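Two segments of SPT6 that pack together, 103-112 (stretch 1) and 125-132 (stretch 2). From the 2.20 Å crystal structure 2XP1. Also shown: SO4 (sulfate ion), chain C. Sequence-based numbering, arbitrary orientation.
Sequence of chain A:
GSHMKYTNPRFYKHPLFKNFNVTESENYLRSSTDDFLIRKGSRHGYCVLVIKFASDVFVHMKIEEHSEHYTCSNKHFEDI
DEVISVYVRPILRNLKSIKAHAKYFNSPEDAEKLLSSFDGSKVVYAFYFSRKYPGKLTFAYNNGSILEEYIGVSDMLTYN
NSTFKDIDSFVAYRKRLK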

# COMPACT_ATOMS: atom_id res chain seq x y z
N LYS A 103 -25.99 -0.83 0.01
CA LYS A 103 -25.91 -0.02 -1.22
C LYS A 103 -25.26 -0.71 -2.44
O LYS A 103 -25.14 -0.10 -3.51
CB LYS A 103 -25.19 1.32 -0.93
CG LYS A 103 -25.89 2.23 0.05
CD LYS A 103 -26.97 3.07 -0.62
CE LYS A 103 -28.35 2.45 -0.51
NZ LYS A 103 -29.00 2.73 0.81
N TYR A 104 -24.83 -1.97 -2.29
CA TYR A 104 -24.32 -2.75 -3.41
C TYR A 104 -25.41 -3.35 -4.29
O TYR A 104 -26.36 -3.95 -3.77
CB TYR A 104 -23.46 -3.89 -2.89
CG TYR A 104 -22.90 -4.78 -3.98
CD1 TYR A 104 -21.69 -4.45 -4.61
CD2 TYR A 104 -23.59 -5.93 -4.40
CE1 TYR A 104 -21.16 -5.26 -5.62
CE2 TYR A 104 -23.06 -6.75 -5.42
CZ TYR A 104 -21.85 -6.42 -6.02
OH TYR A 104 -21.31 -7.22 -7.02
N PHE A 105 -25.27 -3.21 -5.61
CA PHE A 105 -26.08 -3.97 -6.59
C PHE A 105 -25.21 -4.83 -7.50
O PHE A 105 -24.06 -4.51 -7.75
CB PHE A 105 -26.93 -3.04 -7.45
CG PHE A 105 -27.96 -2.29 -6.69
CD1 PHE A 105 -27.63 -1.12 -6.01
CD2 PHE A 105 -29.27 -2.77 -6.61
CE1 PHE A 105 -28.58 -0.44 -5.27
CE2 PHE A 105 -30.24 -2.10 -5.88
CZ PHE A 105 -29.90 -0.92 -5.21
N ASN A 106 -25.81 -5.91 -8.01
CA ASN A 106 -25.18 -6.86 -8.96
C ASN A 106 -25.07 -6.41 -10.40
O ASN A 106 -24.18 -6.87 -11.12
CB ASN A 106 -25.89 -8.20 -8.95
CG ASN A 106 -25.42 -9.10 -7.83
OD1 ASN A 106 -26.14 -9.31 -6.84
ND2 ASN A 106 -24.18 -9.62 -7.96
N SER A 107 -25.96 -5.54 -10.85
CA SER A 107 -25.71 -4.94 -12.16
C SER A 107 -25.95 -3.44 -12.19
O SER A 107 -26.83 -2.92 -11.48
CB SER A 107 -26.44 -5.69 -13.29
OG SER A 107 -27.54 -4.95 -13.81
N PRO A 108 -25.14 -2.73 -13.00
CA PRO A 108 -25.37 -1.34 -13.41
C PRO A 108 -26.82 -1.14 -13.83
O PRO A 108 -27.50 -0.23 -13.32
CB PRO A 108 -24.45 -1.17 -14.63
CG PRO A 108 -23.66 -2.47 -14.76
CD PRO A 108 -23.84 -3.21 -13.48
N GLU A 109 -27.26 -2.00 -14.76
CA GLU A 109 -28.63 -2.05 -15.28
C GLU A 109 -29.67 -2.08 -14.14
O GLU A 109 -30.73 -1.49 -14.27
CB GLU A 109 -28.78 -3.27 -16.22
CG GLU A 109 -29.99 -3.21 -17.20
CD GLU A 109 -30.33 -4.57 -17.90
OE1 GLU A 109 -29.67 -5.61 -17.60
OE2 GLU A 109 -31.26 -4.58 -18.74
N ASP A 110 -29.33 -2.75 -13.04
CA ASP A 110 -30.24 -2.93 -11.90
C ASP A 110 -29.99 -1.98 -10.73
O ASP A 110 -30.84 -1.85 -9.84
CB ASP A 110 -30.24 -4.40 -11.43
CG ASP A 110 -31.19 -5.29 -12.26
OD1 ASP A 110 -32.24 -4.77 -12.74
OD2 ASP A 110 -30.89 -6.51 -12.43
N ALA A 111 -28.84 -1.33 -10.73
CA ALA A 111 -28.60 -0.17 -9.88
C ALA A 111 -29.18 1.07 -10.57
O ALA A 111 -29.11 2.19 -10.04
CB ALA A 111 -27.12 0.02 -9.62
N GLU A 112 -29.74 0.84 -11.76
CA GLU A 112 -30.42 1.86 -12.56
C GLU A 112 -31.70 2.35 -11.88
O GLU A 112 -31.95 3.56 -11.83
CB GLU A 112 -30.71 1.31 -13.98
CG GLU A 112 -31.86 2.00 -14.79
CD GLU A 112 -32.30 1.23 -16.06
OE1 GLU A 112 -31.62 0.24 -16.44
OE2 GLU A 112 -33.31 1.62 -16.69
N TYR A 125 -27.19 7.09 -4.27
CA TYR A 125 -25.96 6.50 -4.73
C TYR A 125 -26.02 5.03 -4.67
O TYR A 125 -26.76 4.48 -3.86
CB TYR A 125 -24.78 7.00 -3.91
CG TYR A 125 -24.87 6.73 -2.44
CD1 TYR A 125 -24.25 5.61 -1.88
CD2 TYR A 125 -25.59 7.58 -1.59
CE1 TYR A 125 -24.32 5.36 -0.50
CE2 TYR A 125 -25.66 7.34 -0.22
CZ TYR A 125 -25.01 6.22 0.32
OH TYR A 125 -25.08 5.96 1.67
N ALA A 126 -25.22 4.38 -5.51
CA ALA A 126 -25.26 2.93 -5.61
C ALA A 126 -23.88 2.45 -5.84
O ALA A 126 -23.03 3.25 -6.23
CB ALA A 126 -26.16 2.50 -6.76
N PHE A 127 -23.63 1.17 -5.59
CA PHE A 127 -22.32 0.57 -5.89
C PHE A 127 -22.52 -0.68 -6.71
O PHE A 127 -23.42 -1.44 -6.44
CB PHE A 127 -21.55 0.17 -4.63
CG PHE A 127 -21.15 1.29 -3.77
CD1 PHE A 127 -22.04 1.80 -2.81
CD2 PHE A 127 -19.86 1.81 -3.85
CE1 PHE A 127 -21.68 2.85 -1.98
CE2 PHE A 127 -19.46 2.86 -3.03
CZ PHE A 127 -20.39 3.39 -2.06
N TYR A 128 -21.66 -0.88 -7.71
CA TYR A 128 -21.61 -2.09 -8.51
C TYR A 128 -20.21 -2.29 -9.07
O TYR A 128 -19.47 -1.33 -9.22
CB TYR A 128 -22.65 -2.03 -9.63
CG TYR A 128 -22.66 -0.77 -10.49
CD1 TYR A 128 -21.93 -0.71 -11.68
CD2 TYR A 128 -23.44 0.33 -10.13
CE1 TYR A 128 -21.95 0.42 -12.49
CE2 TYR A 128 -23.47 1.47 -10.93
CZ TYR A 128 -22.72 1.50 -12.10
OH TYR A 128 -22.74 2.61 -12.90
N PHE A 129 -19.83 -3.53 -9.33
CA PHE A 129 -18.50 -3.80 -9.87
C PHE A 129 -18.47 -3.35 -11.29
O PHE A 129 -19.46 -3.49 -11.99
CB PHE A 129 -18.16 -5.28 -9.81
CG PHE A 129 -17.79 -5.73 -8.45
CD1 PHE A 129 -18.58 -6.63 -7.78
CD2 PHE A 129 -16.70 -5.20 -7.81
CE1 PHE A 129 -18.25 -7.03 -6.51
CE2 PHE A 129 -16.40 -5.58 -6.53
CZ PHE A 129 -17.20 -6.50 -5.88
N SER A 130 -17.32 -2.81 -11.68
CA SER A 130 -17.05 -2.37 -13.05
C SER A 130 -16.79 -3.57 -13.93
O SER A 130 -16.01 -4.46 -13.56
CB SER A 130 -15.78 -1.47 -13.10
OG SER A 130 -15.50 -1.07 -14.46
N ARG A 131 -17.41 -3.56 -15.11
CA ARG A 131 -17.14 -4.53 -16.18
C ARG A 131 -16.08 -3.99 -17.17
O ARG A 131 -15.33 -4.77 -17.78
CB ARG A 131 -18.44 -4.90 -16.91
CG ARG A 131 -19.30 -5.96 -16.20
CD ARG A 131 -19.96 -5.45 -14.89
NE ARG A 131 -20.76 -6.51 -14.28
CZ ARG A 131 -21.25 -6.55 -13.04
NH1 ARG A 131 -21.07 -5.56 -12.15
NH2 ARG A 131 -21.94 -7.63 -12.68
N LYS A 132 -16.02 -2.67 -17.32
CA LYS A 132 -15.01 -2.02 -18.16
C LYS A 132 -13.64 -2.17 -17.54
O LYS A 132 -12.65 -2.32 -18.26
CB LYS A 132 -15.35 -0.55 -18.40
CG LYS A 132 -16.76 -0.30 -18.90
CD LYS A 132 -16.89 1.06 -19.62
CE LYS A 132 -18.34 1.36 -20.06
NZ LYS A 132 -18.49 2.36 -21.16
S SO4 C . -18.32 0.41 -15.76
O1 SO4 C . -18.96 1.26 -16.78
O2 SO4 C . -18.41 -0.99 -16.20
O3 SO4 C . -19.01 0.54 -14.48
O4 SO4 C . -16.94 0.82 -15.59
O HOH W 1 -21.83 -5.65 -9.06

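Two backbone hydrogen bonds join the stretches around Phe127. Its N donates to Lys103 O at 2.9 Å, and its O accepts from Phe105 N at 2.7 Å, the latter almost straight. Together they make a single beta bridge, with Tyr104 opposite Phe127. Tyr104 CA also lies 3.4 Å from Phe127 O, a CA-H...O contact.

Beyond the bridge, water 1 takes over. It donates to Phe105 O (2.8 Å), accepts from Phe129 N (2.9 Å) and Arg131 NH1 (3.2 Å), and bonds Tyr104 OH at 2.6 Å. Arg131 suits this corner because its guanidinium can serve several acceptors: NH2 makes a weak bond to Asn106 O at 2.8 Å, while NH1 bonds Phe129 O of its own stretch at 2.6 Å. Pro108 CD covers one face of the guanidinium.

Pro108 also packs on a face of the Tyr128 ring, with CA 3.8 Å from the ring centroid. Ala111 is small and buried; its CB reaches Ala126 CB at 3.9 Å and Tyr128 CD2 at 3.7 Å. The Tyr104 side chain starts away, but its ring meets Phe129, CE1 to CE1 at 3.5 Å. At the other end, the aliphatic part of Lys103 lies over Tyr125, with CD 3.5 Å from CE1. The contact buries 621 Å² in total.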